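Side-chain contacts in oxalate biosynthetic component 1 (Burkholderia thailandensis, PDB 5IKY), which produces oxalate as a bifunctional enzyme with serine hydrolase and lyase activities, serving oxalogenesis under quorum-sensing control: residues T355-S360 and D398-V403; F377-A382 and E437-N442; Q632-A637 and E649-A654; A577-A582 and E594-A599; D20-K25 and L149-D154. One frame throughout, in Å; residues are numbered along the deposited sequence.

Contact 1: T355-S360 and D398-V403; sequences TIVENS and DSLIDV
T355 and D398 meet with their side chains crossing at about a right angle, and one carboxylate oxygen does nearly all the work. D398 OD2 takes the hydroxyl of T355 OG1 at 2.5 Å and also accepts from the backbone T355 N at 3.2 Å. Both donors come from the syn side, but one lies above the carboxylate plane and the other below it, so the oxygen is gripped from its two faces. T355 turns OG1 to the side of its own backbone N (chi1 -53°), which brings its two donors together in front of the acid. D398 reaches across with CG anti to its backbone N (chi1 -154°). Because T355 sits in the first turn of helix 354-360, the positive end of the helix dipole would probably favour an ionised carboxylate here. Two residues further on, V357 CG2 lies 4.2 Å from L400 CD2, a loose apolar touch between two buried side chains. S360 OG bonds back to I356 O at 2.7 Å, an oxygen that S360 N also uses from the other face of the carbonyl. Helix 418-442 and strand 346-351 both lie against V357 and L400, and H387 of strand 386-388 touches T355 and D398. A short helix after one parallel strand is thus tied to the loop between strand 395-397 and helix 403-415, as suits the outer layer of the TIM-barrel-like beta-keto acid cleavage domain.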
# COMPACT_ATOMS: atom_id res chain seq x y z
N THR A 355 -5.64 -6.80 -37.95
CA THR A 355 -6.54 -5.77 -38.46
C THR A 355 -6.58 -4.57 -37.51
O THR A 355 -6.68 -3.43 -37.95
CB THR A 355 -7.96 -6.33 -38.67
OG1 THR A 355 -7.90 -7.50 -39.49
CG2 THR A 355 -8.84 -5.29 -39.35
N ILE A 356 -6.49 -4.84 -36.21
CA ILE A 356 -6.41 -3.78 -35.21
C ILE A 356 -5.15 -2.95 -35.42
O ILE A 356 -5.20 -1.71 -35.43
CB ILE A 356 -6.40 -4.34 -33.77
CG1 ILE A 356 -7.73 -5.03 -33.45
CG2 ILE A 356 -6.13 -3.23 -32.77
CD1 ILE A 356 -8.89 -4.09 -33.35
N VAL A 357 -4.01 -3.63 -35.58
CA VAL A 357 -2.74 -2.97 -35.84
C VAL A 357 -2.83 -2.06 -37.06
O VAL A 357 -2.47 -0.89 -37.02
CB VAL A 357 -1.61 -4.00 -36.09
CG1 VAL A 357 -0.29 -3.29 -36.32
CG2 VAL A 357 -1.51 -4.98 -34.93
N GLU A 358 -3.33 -2.64 -38.15
CA GLU A 358 -3.40 -1.96 -39.43
C GLU A 358 -4.37 -0.78 -39.40
O GLU A 358 -4.14 0.25 -40.04
CB GLU A 358 -3.79 -2.98 -40.51
CG GLU A 358 -4.63 -2.46 -41.64
CD GLU A 358 -4.82 -3.50 -42.73
OE1 GLU A 358 -5.97 -3.91 -42.98
OE2 GLU A 358 -3.81 -3.91 -43.34
N ASN A 359 -5.45 -0.92 -38.63
CA ASN A 359 -6.39 0.19 -38.45
C ASN A 359 -5.79 1.27 -37.56
O ASN A 359 -6.06 2.46 -37.74
CB ASN A 359 -7.71 -0.30 -37.86
CG ASN A 359 -8.54 -1.08 -38.86
OD1 ASN A 359 -8.34 -0.97 -40.07
ND2 ASN A 359 -9.47 -1.89 -38.36
N SER A 360 -4.96 0.86 -36.60
CA SER A 360 -4.35 1.78 -35.66
C SER A 360 -3.30 2.68 -36.30
O SER A 360 -3.25 3.88 -36.01
CB SER A 360 -3.70 1.01 -34.50
OG SER A 360 -4.68 0.36 -33.71
N ASP A 398 -6.17 -14.27 -38.15
CA ASP A 398 -5.72 -12.89 -38.03
C ASP A 398 -4.93 -12.69 -36.74
O ASP A 398 -4.68 -11.56 -36.32
CB ASP A 398 -6.91 -11.93 -38.07
CG ASP A 398 -6.52 -10.55 -38.58
OD1 ASP A 398 -5.56 -10.45 -39.36
OD2 ASP A 398 -7.19 -9.56 -38.19
N SER A 399 -4.54 -13.79 -36.11
CA SER A 399 -3.88 -13.76 -34.81
C SER A 399 -2.49 -13.12 -34.90
O SER A 399 -1.82 -13.24 -35.92
CB SER A 399 -3.76 -15.17 -34.23
OG SER A 399 -5.01 -15.85 -34.28
N LEU A 400 -2.08 -12.45 -33.82
CA LEU A 400 -0.75 -11.86 -33.75
C LEU A 400 0.30 -12.95 -33.88
O LEU A 400 1.28 -12.80 -34.61
CB LEU A 400 -0.57 -11.09 -32.44
CG LEU A 400 -1.47 -9.88 -32.23
CD1 LEU A 400 -1.15 -9.20 -30.91
CD2 LEU A 400 -1.32 -8.90 -33.39
N ILE A 401 0.09 -14.04 -33.15
CA ILE A 401 0.87 -15.25 -33.35
C ILE A 401 -0.00 -16.25 -34.09
O ILE A 401 -1.04 -16.66 -33.57
CB ILE A 401 1.34 -15.86 -32.01
CG1 ILE A 401 2.15 -14.83 -31.22
CG2 ILE A 401 2.17 -17.12 -32.24
CD1 ILE A 401 2.71 -15.36 -29.91
N ASP A 402 0.39 -16.63 -35.30
CA ASP A 402 -0.44 -17.51 -36.11
C ASP A 402 -0.67 -18.83 -35.39
O ASP A 402 0.19 -19.30 -34.64
CB ASP A 402 0.17 -17.75 -37.50
CG ASP A 402 1.49 -18.48 -37.45
OD1 ASP A 402 1.49 -19.71 -37.25
OD2 ASP A 402 2.54 -17.83 -37.64
N VAL A 403 -1.85 -19.41 -35.61
CA VAL A 403 -2.26 -20.64 -34.94
C VAL A 403 -1.27 -21.80 -35.08
O VAL A 403 -1.00 -22.49 -34.09
CB VAL A 403 -3.66 -21.08 -35.44
CG1 VAL A 403 -4.05 -22.42 -34.83
CG2 VAL A 403 -4.70 -20.02 -35.11

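Contact 2: F377-A382 and E437-N442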
# COMPACT_ATOMS: atom_id res chain seq x y z
N PHE A 377 -0.64 0.65 -25.56
CA PHE A 377 -0.98 -0.54 -26.33
C PHE A 377 -0.93 -1.81 -25.49
O PHE A 377 -0.04 -1.99 -24.66
CB PHE A 377 -0.05 -0.69 -27.54
CG PHE A 377 -0.30 0.32 -28.62
CD1 PHE A 377 -1.31 0.12 -29.54
CD2 PHE A 377 0.46 1.47 -28.71
CE1 PHE A 377 -1.56 1.04 -30.54
CE2 PHE A 377 0.23 2.40 -29.71
CZ PHE A 377 -0.79 2.18 -30.62
N MET A 378 -1.89 -2.69 -25.74
CA MET A 378 -1.98 -3.99 -25.08
C MET A 378 -1.93 -5.11 -26.12
O MET A 378 -2.84 -5.25 -26.93
CB MET A 378 -3.28 -4.08 -24.28
CG MET A 378 -3.23 -5.03 -23.10
SD MET A 378 -1.81 -4.69 -22.05
CE MET A 378 -1.07 -6.31 -22.04
N LEU A 379 -0.85 -5.89 -26.10
CA LEU A 379 -0.72 -7.00 -27.04
C LEU A 379 -1.37 -8.27 -26.50
O LEU A 379 -0.83 -8.92 -25.60
CB LEU A 379 0.74 -7.27 -27.37
CG LEU A 379 1.52 -6.18 -28.11
CD1 LEU A 379 2.90 -6.70 -28.51
CD2 LEU A 379 0.75 -5.69 -29.33
N VAL A 380 -2.52 -8.62 -27.06
CA VAL A 380 -3.21 -9.85 -26.70
C VAL A 380 -2.63 -11.01 -27.51
O VAL A 380 -3.20 -11.41 -28.52
CB VAL A 380 -4.72 -9.75 -26.95
CG1 VAL A 380 -5.45 -10.89 -26.26
CG2 VAL A 380 -5.24 -8.41 -26.44
N ALA A 381 -1.50 -11.53 -27.05
CA ALA A 381 -0.76 -12.54 -27.81
C ALA A 381 -1.20 -13.96 -27.46
O ALA A 381 -1.70 -14.21 -26.37
CB ALA A 381 0.73 -12.38 -27.57
N ALA A 382 -1.00 -14.87 -28.41
CA ALA A 382 -1.29 -16.30 -28.25
C ALA A 382 -2.78 -16.58 -28.04
O ALA A 382 -3.15 -17.63 -27.53
CB ALA A 382 -0.47 -16.88 -27.09
N GLU A 437 7.34 -3.35 -33.80
CA GLU A 437 8.07 -2.37 -34.60
C GLU A 437 7.13 -1.47 -35.39
O GLU A 437 7.38 -0.27 -35.53
CB GLU A 437 9.05 -3.07 -35.54
CG GLU A 437 10.22 -3.72 -34.83
CD GLU A 437 11.16 -4.44 -35.79
OE1 GLU A 437 10.74 -4.73 -36.93
OE2 GLU A 437 12.31 -4.71 -35.40
N LYS A 438 6.05 -2.04 -35.91
CA LYS A 438 5.07 -1.27 -36.67
C LYS A 438 4.42 -0.19 -35.81
O LYS A 438 4.22 0.93 -36.26
CB LYS A 438 4.01 -2.20 -37.26
CG LYS A 438 3.15 -1.56 -38.34
CD LYS A 438 2.14 -2.56 -38.89
CE LYS A 438 1.97 -2.41 -40.39
NZ LYS A 438 0.84 -3.24 -40.89
N LEU A 439 4.10 -0.54 -34.57
CA LEU A 439 3.47 0.39 -33.65
C LEU A 439 4.41 1.52 -33.22
O LEU A 439 4.01 2.68 -33.14
CB LEU A 439 2.95 -0.35 -32.41
CG LEU A 439 1.75 -1.28 -32.64
CD1 LEU A 439 1.46 -2.09 -31.39
CD2 LEU A 439 0.53 -0.48 -33.07
N ARG A 440 5.67 1.18 -32.95
CA ARG A 440 6.67 2.18 -32.58
C ARG A 440 6.97 3.14 -33.73
O ARG A 440 7.22 4.33 -33.51
CB ARG A 440 7.97 1.50 -32.14
CG ARG A 440 7.82 0.39 -31.13
CD ARG A 440 8.03 0.86 -29.70
NE ARG A 440 8.45 -0.25 -28.85
CZ ARG A 440 8.36 -0.24 -27.52
NH1 ARG A 440 8.77 -1.30 -26.83
NH2 ARG A 440 7.85 0.80 -26.89
N ASP A 441 6.94 2.63 -34.96
CA ASP A 441 7.26 3.45 -36.13
C ASP A 441 6.17 4.47 -36.44
O ASP A 441 6.45 5.55 -36.97
CB ASP A 441 7.49 2.56 -37.35
CG ASP A 441 8.78 1.76 -37.26
OD1 ASP A 441 9.56 2.01 -36.32
OD2 ASP A 441 9.01 0.89 -38.13
N ASN A 442 4.93 4.14 -36.11
CA ASN A 442 3.81 5.04 -36.37
C ASN A 442 3.36 5.83 -35.14
O ASN A 442 2.51 6.72 -35.24
CB ASN A 442 2.63 4.25 -36.94
CG ASN A 442 2.89 3.74 -38.34
OD1 ASN A 442 2.55 4.40 -39.33
ND2 ASN A 442 3.51 2.57 -38.44
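The F377 ring carries L439 over one face, with CD2 standing 3.6 Å above the ring plane and displaced toward the rim. Measured to the ring centroid, L439 CD2 is 4.0 Å away and 27° off the normal, a CH-pi contact; its shortest approach to a ring atom is 3.6 Å, to F377 CE1. The second methyl, L439 CD1, sits lower along the ring, 4.0 Å from F377 CD1, so the forked end of the leucine spans the ring from its root toward its tip. The F377 ring also meets that of F443, just beyond the helix, with the planes inclined at about 55°. L439 holds CG beside its backbone N (chi1 -70°), and from there its fork reaches down from the helix to the strand. L379, two residues along from F377 and with its CB directed to the same side, adds CD2 at 4.2 Å from L439 CD1. One leucine of helix 418-442 thus straddles two residues of strand 375-380, in the manner of a beta/alpha barrel whose outer helices pack on the parallel sheet; M378 between them points away from the helix. Strand 375-380 is flanked by strands 346-351 and 446-451, both hydrogen-bonded to it, and V351 of the former touches F377 and L379. Toward the end of the helix, N442 ND2 turns back to K438 O at 2.8 Å in a nearly straight bond that lies in the plane of the amide. R440, the residue after L439, forms a salt bridge with D470 and also touches I448 of strand 446-451.

Contact 3: Q632-A637 and E649-A654; sequences QALNFA and EAYDRA
L634 and Y651 mark the closest approach of the two backbones, their CA atoms 6.5 Å apart, where a regular helix meets an irregular loop. Residues 632-637 keep the helical ladder, with F636 N bonded to Q632 O and A637 N to A633 O. The loop is extended at Y651 and then bends through D652, though the model is crowded there and the detail of the bend is doubtful. Side chains do the rest, all of them apolar at the point of touch. A637 CB lies over one face of the Y651 ring, 3.6 Å from its centroid and 18° off the normal, a close CH-pi contact displaced toward the rim. Its shortest distance to a ring atom is 3.5 Å, to Y651 CE1. Y651 holds its CG beside the backbone N (chi1 -51°), and this lays the ring along the helix flank. L634, one turn earlier, works at the ring's edge: its CD2 lies near the ring plane, 4.2 Å from Y651 CD1. The other branch, L634 CD1, meets the methyl CB of A654 at 3.9 Å, so the leucine fork fits between the tyrosine and the alanine farther along the loop. A salt bridge from D652 to R638 adds a polar tie to the same helix. Within the cap domain, L592 of helix 592-602 touches both L634 and Y651, and L579 at the end of helix 562-579 packs on Y651, so that the loop covers a junction of three helices.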
# COMPACT_ATOMS: atom_id res chain seq x y z
N GLN A 632 -11.89 19.59 17.67
CA GLN A 632 -11.10 20.00 16.51
C GLN A 632 -11.94 19.91 15.25
O GLN A 632 -12.05 20.87 14.49
CB GLN A 632 -9.84 19.13 16.36
CG GLN A 632 -8.59 19.71 16.98
CD GLN A 632 -7.36 18.87 16.69
OE1 GLN A 632 -7.36 18.06 15.76
NE2 GLN A 632 -6.30 19.07 17.47
N ALA A 633 -12.55 18.74 15.05
CA ALA A 633 -13.39 18.49 13.89
C ALA A 633 -14.65 19.35 13.91
O ALA A 633 -15.11 19.81 12.86
CB ALA A 633 -13.76 17.02 13.81
N LEU A 634 -15.20 19.57 15.10
CA LEU A 634 -16.40 20.38 15.25
C LEU A 634 -16.15 21.83 14.86
O LEU A 634 -16.87 22.40 14.04
CB LEU A 634 -16.93 20.30 16.68
CG LEU A 634 -17.47 18.94 17.12
CD1 LEU A 634 -18.14 19.04 18.48
CD2 LEU A 634 -18.43 18.39 16.08
N ASN A 635 -15.12 22.43 15.46
CA ASN A 635 -14.76 23.80 15.16
C ASN A 635 -14.33 23.97 13.71
O ASN A 635 -14.55 25.01 13.10
CB ASN A 635 -13.65 24.28 16.10
CG ASN A 635 -14.13 24.43 17.53
OD1 ASN A 635 -14.81 25.40 17.87
ND2 ASN A 635 -13.76 23.48 18.38
N PHE A 636 -13.71 22.93 13.16
CA PHE A 636 -13.32 22.91 11.76
C PHE A 636 -14.54 23.10 10.87
O PHE A 636 -14.52 23.87 9.92
CB PHE A 636 -12.60 21.61 11.41
CG PHE A 636 -12.23 21.49 9.95
CD1 PHE A 636 -11.07 22.06 9.47
CD2 PHE A 636 -13.05 20.80 9.07
CE1 PHE A 636 -10.72 21.95 8.14
CE2 PHE A 636 -12.71 20.68 7.74
CZ PHE A 636 -11.54 21.26 7.27
N ALA A 637 -15.61 22.37 11.20
CA ALA A 637 -16.86 22.47 10.48
C ALA A 637 -17.44 23.88 10.61
O ALA A 637 -17.88 24.48 9.63
CB ALA A 637 -17.85 21.44 10.98
N GLU A 649 -25.86 25.49 13.45
CA GLU A 649 -26.74 25.18 14.57
C GLU A 649 -26.64 23.72 14.99
O GLU A 649 -26.74 23.39 16.17
CB GLU A 649 -28.19 25.53 14.23
N ALA A 650 -26.44 22.84 14.01
CA ALA A 650 -26.21 21.42 14.29
C ALA A 650 -24.94 21.28 15.11
O ALA A 650 -24.90 20.57 16.12
CB ALA A 650 -26.12 20.62 13.00
N TYR A 651 -23.89 21.96 14.66
CA TYR A 651 -22.66 22.06 15.42
C TYR A 651 -22.88 22.99 16.60
O TYR A 651 -24.02 23.40 16.86
CB TYR A 651 -21.51 22.53 14.53
CG TYR A 651 -21.39 21.72 13.26
CD1 TYR A 651 -20.81 20.46 13.27
CD2 TYR A 651 -21.89 22.20 12.06
CE1 TYR A 651 -20.72 19.70 12.11
CE2 TYR A 651 -21.80 21.46 10.90
CZ TYR A 651 -21.21 20.22 10.93
OH TYR A 651 -21.12 19.48 9.77
N ASP A 652 -21.81 23.33 17.32
CA ASP A 652 -21.92 23.92 18.65
C ASP A 652 -22.70 22.97 19.56
O ASP A 652 -23.25 23.37 20.58
CB ASP A 652 -22.58 25.31 18.61
CG ASP A 652 -21.70 26.35 17.95
OD1 ASP A 652 -20.48 26.34 18.20
OD2 ASP A 652 -22.24 27.19 17.20
N ARG A 653 -22.74 21.70 19.15
CA ARG A 653 -23.27 20.63 19.98
C ARG A 653 -22.16 20.21 20.93
O ARG A 653 -22.30 19.28 21.72
CB ARG A 653 -23.73 19.45 19.12
N ALA A 654 -21.04 20.93 20.83
CA ALA A 654 -19.93 20.80 21.76
C ALA A 654 -20.36 21.20 23.16
O ALA A 654 -19.67 20.91 24.14
CB ALA A 654 -18.75 21.64 21.30

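Contact 4: A577-A582 and E594-A599; sequences AHLASA and EHVLTA
A small, mainly apolar packing of one helix end on another joins L579 and H578, in the last turn of helix 562-579, to V596 and A599 of helix 592-602 in the cap domain. The two short segments run in broadly opposite directions, and L579 and V596 have the nearest CA atoms, 7.3 Å apart. A599 is the shared target: its methyl CB is 3.8 Å from L579 CD2 and 3.7 Å from H578 ND1. The leucine comes with the tip of one branch, while the histidine presents its ring edge, the methyl lying close to the ring plane. Two neighbouring residues of one helix thus bear on one alanine methyl of the other from adjoining directions. H578 swings out with CG anti to its backbone N (chi1 178°), and this carries the imidazole across to the partner helix; L579 keeps its CG beside the backbone N. The same L579 CD2 lies 4.4 Å from V596 CG2, a looser touch, and at a like distance from V596 CA. H595 leans over the interface without reaching the H578 ring. V596 turns its side chain mainly to helix 629-641, where A633, F636 and A637 receive it. The H578 ring also meets that of H303, a residue of the beta-keto acid cleavage range, so this edge of the cap lies against another part of the chain. Two successive helices running in broadly opposite senses, joined by a partly disordered loop, form a helical hairpin within the cap.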
# COMPACT_ATOMS: atom_id res chain seq x y z
N ALA A 577 -20.36 22.53 1.35
CA ALA A 577 -21.70 22.22 0.87
C ALA A 577 -22.13 20.82 1.31
O ALA A 577 -23.28 20.61 1.69
CB ALA A 577 -21.77 22.35 -0.64
N HIS A 578 -21.19 19.88 1.26
CA HIS A 578 -21.47 18.51 1.68
C HIS A 578 -21.78 18.43 3.17
O HIS A 578 -22.62 17.64 3.60
CB HIS A 578 -20.30 17.60 1.34
CG HIS A 578 -20.49 16.18 1.78
ND1 HIS A 578 -19.73 15.60 2.78
CD2 HIS A 578 -21.36 15.23 1.37
CE1 HIS A 578 -20.12 14.35 2.96
NE2 HIS A 578 -21.11 14.10 2.11
N LEU A 579 -21.09 19.25 3.96
CA LEU A 579 -21.31 19.29 5.40
C LEU A 579 -22.61 20.00 5.75
O LEU A 579 -23.21 19.75 6.79
CB LEU A 579 -20.14 19.96 6.11
CG LEU A 579 -18.79 19.23 6.08
CD1 LEU A 579 -17.73 20.02 6.82
CD2 LEU A 579 -18.93 17.83 6.65
N ALA A 580 -23.04 20.90 4.86
CA ALA A 580 -24.28 21.64 5.07
C ALA A 580 -25.47 20.91 4.43
O ALA A 580 -26.51 21.52 4.17
CB ALA A 580 -24.16 23.04 4.51
N SER A 581 -25.30 19.62 4.19
CA SER A 581 -26.37 18.79 3.65
C SER A 581 -26.90 17.85 4.74
O SER A 581 -26.36 16.76 4.94
CB SER A 581 -25.88 17.99 2.45
N ALA A 582 -27.94 18.29 5.43
CA ALA A 582 -28.50 17.55 6.56
C ALA A 582 -29.04 16.19 6.15
O ALA A 582 -29.05 15.25 6.95
CB ALA A 582 -29.59 18.37 7.24
N GLU A 594 -16.57 12.17 13.64
CA GLU A 594 -16.35 11.02 12.76
C GLU A 594 -16.93 11.29 11.38
O GLU A 594 -16.38 10.84 10.37
CB GLU A 594 -16.97 9.76 13.36
N HIS A 595 -18.03 12.03 11.33
CA HIS A 595 -18.65 12.40 10.06
C HIS A 595 -17.81 13.44 9.34
O HIS A 595 -17.55 13.32 8.14
CB HIS A 595 -20.07 12.93 10.28
CG HIS A 595 -20.78 13.30 9.02
ND1 HIS A 595 -21.06 12.38 8.03
CD2 HIS A 595 -21.25 14.48 8.57
CE1 HIS A 595 -21.68 12.98 7.03
NE2 HIS A 595 -21.81 14.26 7.34
N VAL A 596 -17.38 14.46 10.07
CA VAL A 596 -16.57 15.54 9.52
C VAL A 596 -15.23 15.02 8.99
O VAL A 596 -14.86 15.29 7.85
CB VAL A 596 -16.31 16.64 10.56
CG1 VAL A 596 -15.22 17.59 10.08
CG2 VAL A 596 -17.59 17.40 10.86
N LEU A 597 -14.53 14.26 9.83
CA LEU A 597 -13.22 13.72 9.46
C LEU A 597 -13.27 12.83 8.23
O LEU A 597 -12.37 12.86 7.39
CB LEU A 597 -12.62 12.95 10.64
CG LEU A 597 -12.02 13.81 11.75
CD1 LEU A 597 -12.02 13.05 13.08
CD2 LEU A 597 -10.62 14.25 11.38
N THR A 598 -14.33 12.02 8.11
CA THR A 598 -14.51 11.17 6.95
C THR A 598 -14.78 12.00 5.70
O THR A 598 -14.28 11.69 4.62
CB THR A 598 -15.66 10.16 7.14
OG1 THR A 598 -16.76 10.81 7.78
CG2 THR A 598 -15.21 8.99 8.00
N ALA A 599 -15.57 13.05 5.86
CA ALA A 599 -15.86 13.96 4.76
C ALA A 599 -14.59 14.70 4.34
O ALA A 599 -14.30 14.83 3.15
CB ALA A 599 -16.95 14.95 5.15

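Contact 5: D20-K25 and L149-D154; sequences DPLEPK and LTWAHD
L22 lays its CD2 methyl over one face of the H153 imidazole, 4.2 Å from the ring centroid and 21° off the normal, the two side chains crossing at about a right angle. The methyl is shifted toward the rim, with H153 CG its nearest atom at 3.9 Å. Alongside, the far edge of the W151 indole meets the turn: W151 CH2 lies 3.5 Å from the backbone oxygen P21 O, in the ring plane, and 4.4 Å from P21 CB. The two aromatic groups also support each other. H153 ND1 stands 3.4 Å above one face of the W151 indole, and the imidazole stands with its edge toward that face. W151 extends with CG anti to its backbone N (chi1 179°), bringing the six-membered ring out to P21. Farther out, W151 NE1 bonds to R155 O, fixing the rotation of the indole, and the ring of W141 meets it at an inclined angle. The other partner is stiffened from within. D20 OD1 accepts L22 N at 3.1 Å, and D20 O takes E23 N and the ammonium of K25 NZ from opposite faces of its carbonyl plane. Y66 OH pairs with L22 O, and E23 OE2 bonds to G247 N. D20 to E23 is therefore a type I beta turn joined to an Asx turn, with proline at its second position; through L22 CD2 and the P21 carbonyl it rests on the two aromatic side chains that follow strand 149-150 in the N-terminal region.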
# COMPACT_ATOMS: atom_id res chain seq x y z
N ASP A 20 -17.43 -22.13 -5.90
CA ASP A 20 -17.45 -22.19 -4.45
C ASP A 20 -16.82 -23.48 -3.93
O ASP A 20 -17.31 -24.58 -4.23
CB ASP A 20 -18.89 -22.07 -3.94
CG ASP A 20 -18.98 -21.58 -2.50
OD1 ASP A 20 -18.04 -21.84 -1.72
OD2 ASP A 20 -19.99 -20.94 -2.16
N PRO A 21 -15.74 -23.36 -3.13
CA PRO A 21 -15.06 -24.53 -2.57
C PRO A 21 -15.94 -25.32 -1.62
O PRO A 21 -15.67 -26.49 -1.37
CB PRO A 21 -13.88 -23.92 -1.80
CG PRO A 21 -13.77 -22.53 -2.25
CD PRO A 21 -15.13 -22.10 -2.69
N LEU A 22 -16.99 -24.68 -1.11
CA LEU A 22 -17.86 -25.29 -0.12
C LEU A 22 -19.13 -25.87 -0.74
O LEU A 22 -20.08 -26.19 -0.03
CB LEU A 22 -18.21 -24.28 0.97
CG LEU A 22 -17.01 -23.66 1.69
CD1 LEU A 22 -17.45 -22.74 2.81
CD2 LEU A 22 -16.08 -24.75 2.21
N GLU A 23 -19.14 -25.98 -2.06
CA GLU A 23 -20.23 -26.66 -2.76
C GLU A 23 -19.83 -28.10 -3.06
O GLU A 23 -18.66 -28.37 -3.31
CB GLU A 23 -20.57 -25.93 -4.06
CG GLU A 23 -21.43 -24.69 -3.90
CD GLU A 23 -21.87 -24.12 -5.23
OE1 GLU A 23 -21.60 -24.76 -6.27
OE2 GLU A 23 -22.49 -23.04 -5.23
N PRO A 24 -20.81 -29.02 -3.01
CA PRO A 24 -20.54 -30.41 -3.41
C PRO A 24 -19.98 -30.49 -4.82
O PRO A 24 -20.36 -29.70 -5.69
CB PRO A 24 -21.92 -31.08 -3.31
CG PRO A 24 -22.90 -29.99 -2.99
CD PRO A 24 -22.13 -28.86 -2.40
N LYS A 25 -19.07 -31.43 -5.05
CA LYS A 25 -18.40 -31.56 -6.34
C LYS A 25 -18.77 -32.86 -7.04
O LYS A 25 -18.25 -33.17 -8.11
CB LYS A 25 -16.88 -31.46 -6.15
CG LYS A 25 -16.41 -30.11 -5.66
CD LYS A 25 -16.66 -29.03 -6.71
CE LYS A 25 -17.07 -27.72 -6.07
NZ LYS A 25 -16.13 -27.30 -5.00
N LEU A 149 -0.48 -31.12 0.09
CA LEU A 149 -1.82 -30.59 -0.12
C LEU A 149 -2.67 -30.81 1.13
O LEU A 149 -2.65 -31.88 1.72
CB LEU A 149 -2.47 -31.26 -1.34
CG LEU A 149 -1.75 -31.06 -2.67
CD1 LEU A 149 -2.38 -31.93 -3.75
CD2 LEU A 149 -1.75 -29.60 -3.08
N THR A 150 -3.42 -29.78 1.52
CA THR A 150 -4.23 -29.85 2.73
C THR A 150 -5.58 -29.16 2.58
O THR A 150 -5.77 -28.33 1.68
CB THR A 150 -3.49 -29.24 3.93
OG1 THR A 150 -4.31 -29.32 5.10
CG2 THR A 150 -3.15 -27.78 3.66
N TRP A 151 -6.50 -29.50 3.47
CA TRP A 151 -7.85 -28.93 3.47
C TRP A 151 -8.16 -28.35 4.84
O TRP A 151 -8.03 -29.03 5.86
CB TRP A 151 -8.87 -30.00 3.08
CG TRP A 151 -10.28 -29.52 3.08
CD1 TRP A 151 -11.18 -29.60 4.11
CD2 TRP A 151 -10.97 -28.90 1.99
NE1 TRP A 151 -12.38 -29.05 3.73
CE2 TRP A 151 -12.28 -28.62 2.43
CE3 TRP A 151 -10.61 -28.55 0.69
CZ2 TRP A 151 -13.23 -28.00 1.62
CZ3 TRP A 151 -11.55 -27.94 -0.12
CH2 TRP A 151 -12.84 -27.67 0.35
N ALA A 152 -8.57 -27.08 4.88
CA ALA A 152 -8.66 -26.34 6.14
C ALA A 152 -10.08 -26.21 6.71
O ALA A 152 -10.24 -25.92 7.89
CB ALA A 152 -8.05 -24.96 5.95
N HIS A 153 -11.09 -26.42 5.87
CA HIS A 153 -12.47 -26.14 6.26
C HIS A 153 -13.11 -27.28 7.05
O HIS A 153 -12.58 -28.40 7.07
CB HIS A 153 -13.30 -25.82 5.02
CG HIS A 153 -12.67 -24.79 4.13
ND1 HIS A 153 -11.93 -25.12 3.02
CD2 HIS A 153 -12.66 -23.44 4.20
CE1 HIS A 153 -11.50 -24.02 2.43
NE2 HIS A 153 -11.93 -22.98 3.13
N ASP A 154 -14.23 -27.00 7.71
CA ASP A 154 -14.87 -27.98 8.59
C ASP A 154 -15.84 -28.89 7.85
O ASP A 154 -16.44 -29.79 8.43
CB ASP A 154 -15.59 -27.28 9.75
CG ASP A 154 -16.54 -26.19 9.29
OD1 ASP A 154 -16.80 -26.09 8.07
OD2 ASP A 154 -17.04 -25.45 10.16

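Overall arrangement
The contacts fall into three groups. Contact 5, formed from the earliest part of the chain, lies near the N-terminal region, about 43 Å between centres from contact 2. Contact 2 joins strand 375-380 of the parallel sheet to helix 418-442, and contact 1 packs against the same helix; their segments alternate along the chain, their centres are 9 Å apart, and V357 packs on K438 and I401 on A381. Contacts 4 and 3, in that order, belong to the cap, 11 Å apart, where successive helices 592-602 and 629-641 meet in direct packing. About 57 Å separates contact 2 from contact 3, across the chain's centre, consistent with distinct lyase and hydrolase parts in one polypeptide.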